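Local coordinates for protein NAD(P)-dependent oxidoreductase (Pseudomonas putida, PDB 7A3W) that probably catalyses NADPH-dependent imine reduction, reductive amination and conjugate reduction as a dimeric imine reductase, at residues 102-108 against 170-174; 242-246 against 275-279; 26-32 against 154-159. Residue numbers count along the deposited sequence, not the author numbering.

How the interactions relate
From the N terminus, helix 18-29 of the Rossmann domain comes first. Interaction 3 ties its end to the end of helix 146-157, closing a loop of 121 residues. Interaction 1 begins inside that loop, at the start of helix 104-116. It closes beyond it, where the long helix 173-200 begins, so interactions 1 and 3 cross. Interaction 2 opens only after both have closed, and joins helices 242-258 and 264-278 of the C-terminal domain. Interaction 3 lies within the nucleotide-binding domain, and interaction 1 links that domain to the interdomain helix. Interactions 2 and 3 are about 50 Å apart between centres. Interactions 1 and 2 both touch the second subunit.

Interaction 1 of 3, residues 102-108 against 170-174; sequences GTVDDVE and PTACT
Segment 102-108 is extended at G102 and T103, the N-cap, then forms the first turn of helix 104-116. D106 (chi1 m) turns back, and its OD2 accepts a hydrogen bond from T103 N (3.0 Å). Segment 170-174 is a turn leading into helix 173-200. The backbones come closest at V104 and T171, with CA atoms 5.8 Å apart. V107 (t) points toward the turn. Its CG1 lies 3.5 Å from P170 O and 4.0 Å from T171 CG2. T171 (p) turns this methyl to E108 CG (3.5 Å) and V104 CG2 (4.0 Å), while its OG1 is hydrogen-bonded to D169 OD1. T174 (m) sets CG2 3.4 Å from G102 O. Water 1 joins T174 OG1 (3.3 Å) to G102 N (3.0 Å). This is mainly apolar packing between a Rossmann-domain helix and the start of the interdomain helix. V107 and P170 also rest on Y121 of strand 120-126, K75 of helix 75-83 touches V107 and T174, and R258 of the second subunit packs on V104.

Interaction 2 of 3, residues 242-246 against 275-279; sequences VDVHV and MAQTA. With NDP (NADPH dihydro-nicotinamide-adenine-dinucleotide phosphate), chain C.
A single side-chain hydrogen bond spans this otherwise apolar helix contact, from Q277 to D243. The contact belongs to the all-helical C-terminal domain of the imine reductase fold. It joins the first turn of helix 242-258 to the last turn of helix 264-278. Segment 242-246 is helical throughout, with V246 N hydrogen-bonded to V242 O (2.9 Å). Segment 275-279 is helical to T278, and A279 first leaves helical angles. The nearest CA atoms are those of V242 and Q277, 7.1 Å apart.

Q277 bridges the gap with an extended side chain (chi1 m, chi2 t). Its CA-to-CB bond points sideways, but its end reaches helix 242-258. D243 is exposed and also m, and its carboxylate comes closer than its CB direction suggests. V242 and V246 are both t and point toward the other helix. V242 CG1 packs on the aliphatic part of Q277 at CG (3.8 Å) and on A276 CB (4.3 Å). V246 CG2 lies beside the amide, 3.7 Å from Q277 NE2. L289 of helix 289-293 covers both V242 and A276.

The other side of the first turn faces the cofactor. V244 points away from segment 275-279, and its CG2 is 3.4 Å from NDP O2A. This NADPH is also held by residues of the second subunit, among them S40 and T101, so the pocket is shared across the dimer. H245 NE2 is hydrogen-bonded to Y129 OH of the second subunit. The bond between the two helices runs from Q277 NE2 to D243 OD1, 2.8 Å long with an angle of 158° at the hydrogen.

Interaction 3 of 3, residues 26-32 against 154-159; sequences TLLQAGY and STLKVL
Segment 26-32 is the last turn of helix 18-29 and the turn that ends it. The helix closes in a Schellman motif. G31 has positive phi (96°), which favours glycine. G31 N donates to L28 O (2.9 Å), and Y32 N to L27 O (3.1 Å). Segment 154-159 continues helix 146-157, kinked where S154 N and T155 N have no bond to the turn before. It ends in tight turns, with V158 N on T155 O (3.1 Å) and L159 N on L156 O (2.9 Å). The CA pairs T26-L159 (6.7 Å) and L27-V158 (6.6 Å) set the register.

The contact lies in the Rossmann domain, between the helix after its first strand, 10-14, and a later helix. V158 (t) lies at the centre of the contact. Its CG1 meets A30 CB at 3.6 Å and L27 CD2 at 4.1 Å, and its CG2 meets Y32 CE1 at 3.5 Å. T26 (m) brings CG2 to 3.4 Å from V158 O, while its OG1 is hydrogen-bonded to V22 O. L27 and L159 have the m,t rotamer and meet at L27 CG and L159 CD2 (4.1 Å). Both also pack down onto I69 of the sheet strand 67-70. Y32 (m) extends its ring past V158 toward T155 (m). Water 2 joins the two hydroxyls, 2.7 Å from Y32 OH and 2.6 Å from T155 OG1.

Interaction 1 of 3, residues 102-108 against 170-174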
loop_
_atom_site.group_PDB
_atom_site.type_symbol
_atom_site.label_atom_id
_atom_site.label_comp_id
_atom_site.label_asym_id
_atom_site.label_seq_id
_atom_site.Cartn_x
_atom_site.Cartn_y
_atom_site.Cartn_z
ATOM N N GLY B 102 1.787 -14.586 16.546
ATOM C CA GLY B 102 2.755 -15.617 16.954
ATOM C C GLY B 102 3.265 -16.387 15.776
ATOM O O GLY B 102 2.788 -16.179 14.665
ATOM N N THR B 103 4.275 -17.231 15.998
ATOM C CA THR B 103 4.964 -17.995 14.934
ATOM C C THR B 103 4.216 -19.302 14.665
ATOM O O THR B 103 3.376 -19.703 15.497
ATOM C CB THR B 103 6.412 -18.302 15.323
ATOM O OG1 THR B 103 7.056 -18.921 14.214
ATOM C CG2 THR B 103 6.506 -19.258 16.484
ATOM N N VAL B 104 4.505 -19.952 13.536
ATOM C CA VAL B 104 3.872 -21.257 13.173
ATOM C C VAL B 104 4.285 -22.309 14.212
ATOM O O VAL B 104 3.445 -23.167 14.525
ATOM C CB VAL B 104 4.213 -21.690 11.734
ATOM C CG1 VAL B 104 5.459 -21.013 11.215
ATOM C CG2 VAL B 104 4.326 -23.201 11.609
ATOM N N ASP B 105 5.519 -22.222 14.745
ATOM C CA ASP B 105 6.014 -23.118 15.819
ATOM C C ASP B 105 5.128 -22.987 17.074
ATOM O O ASP B 105 4.741 -24.029 17.662
ATOM C CB ASP B 105 7.484 -22.825 16.153
ATOM C CG ASP B 105 8.477 -23.150 15.043
ATOM O OD1 ASP B 105 8.048 -23.379 13.893
ATOM O OD2 ASP B 105 9.702 -23.185 15.333
ATOM N N ASP B 106 4.763 -21.768 17.460
ATOM C CA ASP B 106 3.840 -21.514 18.590
ATOM C C ASP B 106 2.509 -22.204 18.303
ATOM O O ASP B 106 1.966 -22.840 19.211
ATOM C CB ASP B 106 3.524 -20.031 18.806
ATOM C CG ASP B 106 4.677 -19.165 19.280
ATOM O OD1 ASP B 106 5.497 -19.662 20.033
ATOM O OD2 ASP B 106 4.712 -17.974 18.880
ATOM N N VAL B 107 1.997 -22.065 17.085
ATOM C CA VAL B 107 0.653 -22.598 16.712
ATOM C C VAL B 107 0.699 -24.114 16.866
ATOM O O VAL B 107 -0.228 -24.687 17.424
ATOM C CB VAL B 107 0.281 -22.200 15.278
ATOM C CG1 VAL B 107 -0.950 -22.945 14.799
ATOM C CG2 VAL B 107 0.134 -20.694 15.147
ATOM N N GLU B 108 1.782 -24.735 16.397
ATOM C CA GLU B 108 1.919 -26.210 16.425
ATOM C C GLU B 108 1.908 -26.678 17.885
ATOM O O GLU B 108 1.165 -27.632 18.197
ATOM C CB GLU B 108 3.151 -26.663 15.653
ATOM C CG GLU B 108 2.933 -26.609 14.154
ATOM C CD GLU B 108 4.033 -27.136 13.259
ATOM O OE1 GLU B 108 5.218 -27.111 13.677
ATOM O OE2 GLU B 108 3.692 -27.578 12.147
ATOM N N PRO B 170 -4.438 -25.868 11.259
ATOM C CA PRO B 170 -4.267 -24.783 12.222
ATOM C C PRO B 170 -3.122 -23.824 11.850
ATOM O O PRO B 170 -3.222 -22.648 12.170
ATOM C CB PRO B 170 -3.980 -25.511 13.548
ATOM C CG PRO B 170 -3.711 -26.946 13.185
ATOM C CD PRO B 170 -4.452 -27.194 11.895
ATOM N N THR B 171 -2.087 -24.307 11.148
ATOM C CA THR B 171 -0.900 -23.493 10.787
ATOM C C THR B 171 -1.146 -22.676 9.507
ATOM O O THR B 171 -0.259 -21.916 9.152
ATOM C CB THR B 171 0.381 -24.324 10.624
ATOM O OG1 THR B 171 0.202 -25.250 9.552
ATOM C CG2 THR B 171 0.787 -25.048 11.887
ATOM N N ALA B 172 -2.313 -22.747 8.870
ATOM C CA ALA B 172 -2.521 -22.077 7.572
ATOM C C ALA B 172 -2.611 -20.562 7.793
ATOM O O ALA B 172 -2.099 -19.794 6.947
ATOM C CB ALA B 172 -3.755 -22.613 6.888
ATOM N N CYS B 173 -3.240 -20.131 8.894
ATOM C CA CYS B 173 -3.580 -18.706 9.107
ATOM C C CYS B 173 -2.295 -17.877 9.226
ATOM O O CYS B 173 -2.190 -16.797 8.553
ATOM C CB CYS B 173 -4.488 -18.551 10.324
ATOM S SG CYS B 173 -4.799 -16.827 10.752
ATOM N N THR B 174 -1.362 -18.307 10.064
ATOM C CA THR B 174 -0.193 -17.480 10.478
ATOM C C THR B 174 0.612 -16.981 9.272
ATOM O O THR B 174 0.929 -15.795 9.210
ATOM C CB THR B 174 0.654 -18.197 11.536
ATOM O OG1 THR B 174 -0.075 -18.012 12.744
ATOM C CG2 THR B 174 2.042 -17.616 11.704
HETATM O O HOH W 1 0.173 -15.009 14.040
#

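Interaction 2 of 3, residues 242-246 against 275-279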
loop_
_atom_site.group_PDB
_atom_site.type_symbol
_atom_site.label_atom_id
_atom_site.label_comp_id
_atom_site.label_asym_id
_atom_site.label_seq_id
_atom_site.Cartn_x
_atom_site.Cartn_y
_atom_site.Cartn_z
ATOM N N VAL B 242 11.443 -2.547 -15.942
ATOM C CA VAL B 242 12.216 -2.362 -14.681
ATOM C C VAL B 242 13.196 -1.179 -14.850
ATOM O O VAL B 242 13.307 -0.355 -13.931
ATOM C CB VAL B 242 12.906 -3.674 -14.289
ATOM C CG1 VAL B 242 13.908 -3.460 -13.181
ATOM C CG2 VAL B 242 11.876 -4.741 -13.931
ATOM N N ASP B 243 13.914 -1.077 -15.973
ATOM C CA ASP B 243 14.978 -0.050 -16.122
ATOM C C ASP B 243 14.365 1.361 -16.012
ATOM O O ASP B 243 14.944 2.233 -15.388
ATOM C CB ASP B 243 15.720 -0.236 -17.442
ATOM C CG ASP B 243 16.663 -1.426 -17.468
ATOM O OD1 ASP B 243 17.072 -1.899 -16.395
ATOM O OD2 ASP B 243 16.956 -1.880 -18.571
ATOM N N VAL B 244 13.179 1.574 -16.575
ATOM C CA VAL B 244 12.499 2.895 -16.523
ATOM C C VAL B 244 11.989 3.131 -15.092
ATOM O O VAL B 244 12.142 4.271 -14.585
ATOM C CB VAL B 244 11.428 2.984 -17.624
ATOM C CG1 VAL B 244 10.494 4.158 -17.435
ATOM C CG2 VAL B 244 12.090 3.027 -19.006
ATOM N N HIS B 245 11.466 2.106 -14.414
ATOM C CA HIS B 245 11.091 2.191 -12.980
ATOM C C HIS B 245 12.307 2.648 -12.165
ATOM O O HIS B 245 12.172 3.543 -11.310
ATOM C CB HIS B 245 10.586 0.849 -12.437
ATOM C CG HIS B 245 9.161 0.552 -12.770
ATOM N ND1 HIS B 245 8.791 -0.087 -13.920
ATOM C CD2 HIS B 245 8.028 0.762 -12.073
ATOM C CE1 HIS B 245 7.467 -0.218 -13.957
ATOM N NE2 HIS B 245 6.982 0.273 -12.825
ATOM N N VAL B 246 13.477 2.100 -12.462
ATOM C CA VAL B 246 14.679 2.441 -11.657
ATOM C C VAL B 246 15.021 3.915 -11.916
ATOM O O VAL B 246 15.276 4.664 -10.939
ATOM C CB VAL B 246 15.850 1.493 -11.968
ATOM C CG1 VAL B 246 17.155 2.016 -11.384
ATOM C CG2 VAL B 246 15.584 0.116 -11.399
ATOM N N MET B 275 18.004 -6.144 -7.919
ATOM C CA MET B 275 17.952 -7.633 -7.972
ATOM C C MET B 275 17.483 -8.072 -9.357
ATOM O O MET B 275 18.124 -8.936 -9.949
ATOM C CB MET B 275 16.962 -8.219 -6.969
ATOM C CG MET B 275 17.542 -8.575 -5.637
ATOM S SD MET B 275 16.194 -9.064 -4.522
ATOM C CE MET B 275 16.932 -8.420 -3.026
ATOM N N ALA B 276 16.371 -7.513 -9.840
ATOM C CA ALA B 276 15.773 -7.878 -11.135
ATOM C C ALA B 276 16.727 -7.508 -12.276
ATOM O O ALA B 276 16.935 -8.354 -13.175
ATOM C CB ALA B 276 14.409 -7.246 -11.276
ATOM N N GLN B 277 17.323 -6.318 -12.239
ATOM C CA GLN B 277 18.271 -5.872 -13.303
ATOM C C GLN B 277 19.465 -6.840 -13.360
ATOM O O GLN B 277 19.842 -7.266 -14.481
ATOM C CB GLN B 277 18.760 -4.450 -13.050
ATOM C CG GLN B 277 17.685 -3.377 -13.208
ATOM C CD GLN B 277 18.266 -2.004 -12.976
ATOM O OE1 GLN B 277 18.946 -1.760 -11.986
ATOM N NE2 GLN B 277 18.008 -1.094 -13.892
ATOM N N THR B 278 20.033 -7.148 -12.198
ATOM C CA THR B 278 21.182 -8.078 -12.020
ATOM C C THR B 278 20.849 -9.424 -12.665
ATOM O O THR B 278 21.779 -10.076 -13.168
ATOM C CB THR B 278 21.511 -8.259 -10.529
ATOM O OG1 THR B 278 21.912 -6.974 -10.068
ATOM C CG2 THR B 278 22.601 -9.270 -10.248
ATOM N N ALA B 279 19.580 -9.837 -12.629
ATOM C CA ALA B 279 19.118 -11.143 -13.141
ATOM C C ALA B 279 18.731 -11.017 -14.623
ATOM O O ALA B 279 18.146 -11.970 -15.144
ATOM C CB ALA B 279 17.974 -11.640 -12.290
HETATM P PA NDP C . 10.756 4.366 -22.648
HETATM O O1A NDP C . 9.788 3.425 -23.280
HETATM O O2A NDP C . 12.169 3.959 -22.285
HETATM O O5B NDP C . 10.884 5.588 -23.659
HETATM C C5B NDP C . 11.902 6.592 -23.466
HETATM C C4B NDP C . 11.778 7.615 -24.560
HETATM O O4B NDP C . 12.804 8.630 -24.370
HETATM C C3B NDP C . 11.970 7.086 -25.990
HETATM O O3B NDP C . 11.190 7.812 -26.932
HETATM C C2B NDP C . 13.441 7.394 -26.216
HETATM O O2B NDP C . 13.771 7.497 -27.595
HETATM C C1B NDP C . 13.510 8.765 -25.564
HETATM N N9A NDP C . 14.868 9.221 -25.300
HETATM C C8A NDP C . 15.838 8.687 -24.496
HETATM N N7A NDP C . 16.972 9.342 -24.548
HETATM C C5A NDP C . 16.721 10.382 -25.423
HETATM C C6A NDP C . 17.511 11.442 -25.894
HETATM N N6A NDP C . 18.780 11.634 -25.537
HETATM N N1A NDP C . 16.932 12.309 -26.761
HETATM C C2A NDP C . 15.654 12.128 -27.120
HETATM N N3A NDP C . 14.822 11.154 -26.756
HETATM C C4A NDP C . 15.425 10.313 -25.896
HETATM O O3 NDP C . 10.092 5.118 -21.408
HETATM P PN NDP C . 8.552 5.321 -20.994
HETATM O O1N NDP C . 7.724 5.695 -22.172
HETATM O O2N NDP C . 8.136 4.134 -20.223
HETATM O O5D NDP C . 8.674 6.532 -19.964
HETATM C C5D NDP C . 8.805 7.879 -20.453
HETATM C C4D NDP C . 8.681 8.827 -19.300
HETATM O O4D NDP C . 7.331 8.766 -18.787
HETATM C C3D NDP C . 9.621 8.600 -18.105
HETATM O O3D NDP C . 10.025 9.854 -17.593
HETATM C C2D NDP C . 8.749 7.825 -17.120
HETATM O O2D NDP C . 9.160 7.916 -15.749
HETATM C C1D NDP C . 7.394 8.479 -17.397
HETATM N N1N NDP C . 6.277 7.570 -17.022
HETATM C C2N NDP C . 6.107 6.341 -17.617
HETATM C C3N NDP C . 5.121 5.467 -17.194
HETATM C C7N NDP C . 4.933 4.089 -17.784
HETATM O O7N NDP C . 4.099 3.355 -17.235
HETATM N N7N NDP C . 5.661 3.674 -18.828
HETATM C C4N NDP C . 4.189 5.911 -16.127
HETATM C C5N NDP C . 4.334 7.308 -15.745
HETATM C C6N NDP C . 5.430 7.972 -16.018
HETATM P P2B NDP C . 14.272 6.109 -28.326
HETATM O O1X NDP C . 15.085 6.548 -29.523
HETATM O O2X NDP C . 15.093 5.347 -27.333
HETATM O O3X NDP C . 12.961 5.432 -28.708
#

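Interaction 3 of 3, residues 26-32 against 154-159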
loop_
_atom_site.group_PDB
_atom_site.type_symbol
_atom_site.label_atom_id
_atom_site.label_comp_id
_atom_site.label_asym_id
_atom_site.label_seq_id
_atom_site.Cartn_x
_atom_site.Cartn_y
_atom_site.Cartn_z
ATOM N N THR B 26 -17.781 -5.868 22.489
ATOM C CA THR B 26 -18.620 -6.074 21.288
ATOM C C THR B 26 -19.580 -7.247 21.505
ATOM O O THR B 26 -20.786 -7.132 21.136
ATOM C CB THR B 26 -17.754 -6.252 20.042
ATOM O OG1 THR B 26 -16.891 -5.117 19.952
ATOM C CG2 THR B 26 -18.603 -6.378 18.798
ATOM N N LEU B 27 -19.073 -8.342 22.050
ATOM C CA LEU B 27 -19.886 -9.526 22.408
ATOM C C LEU B 27 -20.936 -9.141 23.460
ATOM O O LEU B 27 -22.089 -9.544 23.281
ATOM C CB LEU B 27 -18.955 -10.649 22.873
ATOM C CG LEU B 27 -18.185 -11.333 21.750
ATOM C CD1 LEU B 27 -16.989 -12.082 22.271
ATOM C CD2 LEU B 27 -19.104 -12.263 20.975
ATOM N N LEU B 28 -20.569 -8.379 24.493
ATOM C CA LEU B 28 -21.540 -7.959 25.542
ATOM C C LEU B 28 -22.680 -7.197 24.875
ATOM O O LEU B 28 -23.847 -7.526 25.158
ATOM C CB LEU B 28 -20.859 -7.088 26.595
ATOM C CG LEU B 28 -20.072 -7.825 27.667
ATOM C CD1 LEU B 28 -19.286 -6.800 28.480
ATOM C CD2 LEU B 28 -20.992 -8.672 28.568
ATOM N N GLN B 29 -22.352 -6.259 23.988
ATOM C CA GLN B 29 -23.333 -5.329 23.374
ATOM C C GLN B 29 -24.268 -6.108 22.449
ATOM O O GLN B 29 -25.420 -5.661 22.284
ATOM C CB GLN B 29 -22.615 -4.155 22.702
ATOM C CG GLN B 29 -21.939 -3.259 23.733
ATOM C CD GLN B 29 -21.198 -2.087 23.132
ATOM O OE1 GLN B 29 -20.988 -2.008 21.930
ATOM N NE2 GLN B 29 -20.771 -1.173 23.981
ATOM N N ALA B 30 -23.812 -7.234 21.898
ATOM C CA ALA B 30 -24.623 -8.105 21.010
ATOM C C ALA B 30 -25.476 -9.089 21.839
ATOM O O ALA B 30 -26.211 -9.883 21.222
ATOM C CB ALA B 30 -23.723 -8.832 20.039
ATOM N N GLY B 31 -25.362 -9.064 23.171
ATOM C CA GLY B 31 -26.252 -9.821 24.075
ATOM C C GLY B 31 -25.664 -11.156 24.486
ATOM O O GLY B 31 -26.416 -11.994 24.989
ATOM N N TYR B 32 -24.360 -11.365 24.278
ATOM C CA TYR B 32 -23.667 -12.607 24.689
ATOM C C TYR B 32 -23.271 -12.449 26.158
ATOM O O TYR B 32 -22.900 -11.337 26.564
ATOM C CB TYR B 32 -22.453 -12.900 23.799
ATOM C CG TYR B 32 -22.827 -13.276 22.387
ATOM C CD1 TYR B 32 -23.212 -12.318 21.471
ATOM C CD2 TYR B 32 -22.893 -14.604 21.995
ATOM C CE1 TYR B 32 -23.617 -12.669 20.191
ATOM C CE2 TYR B 32 -23.287 -14.968 20.717
ATOM C CZ TYR B 32 -23.637 -13.996 19.806
ATOM O OH TYR B 32 -24.048 -14.345 18.553
ATOM N N SER B 154 -21.265 -17.918 13.530
ATOM C CA SER B 154 -22.221 -16.804 13.769
ATOM C C SER B 154 -21.774 -15.967 14.966
ATOM O O SER B 154 -21.838 -14.738 14.896
ATOM C CB SER B 154 -23.606 -17.290 13.985
ATOM O OG SER B 154 -24.053 -17.857 12.789
ATOM N N THR B 155 -21.346 -16.608 16.033
ATOM C CA THR B 155 -20.823 -15.880 17.213
ATOM C C THR B 155 -19.634 -15.032 16.778
ATOM O O THR B 155 -19.631 -13.848 17.108
ATOM C CB THR B 155 -20.435 -16.834 18.337
ATOM O OG1 THR B 155 -21.654 -17.505 18.642
ATOM C CG2 THR B 155 -19.897 -16.122 19.560
ATOM N N LEU B 156 -18.647 -15.618 16.087
ATOM C CA LEU B 156 -17.413 -14.882 15.732
ATOM C C LEU B 156 -17.725 -13.755 14.746
ATOM O O LEU B 156 -17.040 -12.724 14.774
ATOM C CB LEU B 156 -16.401 -15.869 15.178
ATOM C CG LEU B 156 -15.885 -16.871 16.193
ATOM C CD1 LEU B 156 -15.274 -18.076 15.491
ATOM C CD2 LEU B 156 -14.842 -16.189 17.092
ATOM N N LYS B 157 -18.802 -13.872 13.975
ATOM C CA LYS B 157 -19.249 -12.821 13.027
ATOM C C LYS B 157 -19.664 -11.533 13.751
ATOM O O LYS B 157 -19.629 -10.493 13.118
ATOM C CB LYS B 157 -20.378 -13.325 12.118
ATOM C CG LYS B 157 -19.887 -13.848 10.768
ATOM C CD LYS B 157 -20.981 -13.981 9.708
ATOM N N VAL B 158 -19.950 -11.577 15.042
ATOM C CA VAL B 158 -20.282 -10.368 15.842
ATOM C C VAL B 158 -19.032 -9.463 15.858
ATOM O O VAL B 158 -19.152 -8.231 15.957
ATOM C CB VAL B 158 -20.717 -10.814 17.253
ATOM C CG1 VAL B 158 -20.700 -9.671 18.249
ATOM C CG2 VAL B 158 -22.064 -11.539 17.214
ATOM N N LEU B 159 -17.857 -10.082 15.755
ATOM C CA LEU B 159 -16.570 -9.363 15.824
ATOM C C LEU B 159 -16.157 -8.855 14.441
ATOM O O LEU B 159 -15.500 -7.835 14.378
ATOM C CB LEU B 159 -15.508 -10.304 16.386
ATOM C CG LEU B 159 -15.769 -10.807 17.805
ATOM C CD1 LEU B 159 -14.685 -11.795 18.196
ATOM C CD2 LEU B 159 -15.862 -9.663 18.791
HETATM O O HOH W 2 -24.076 -16.963 17.914
#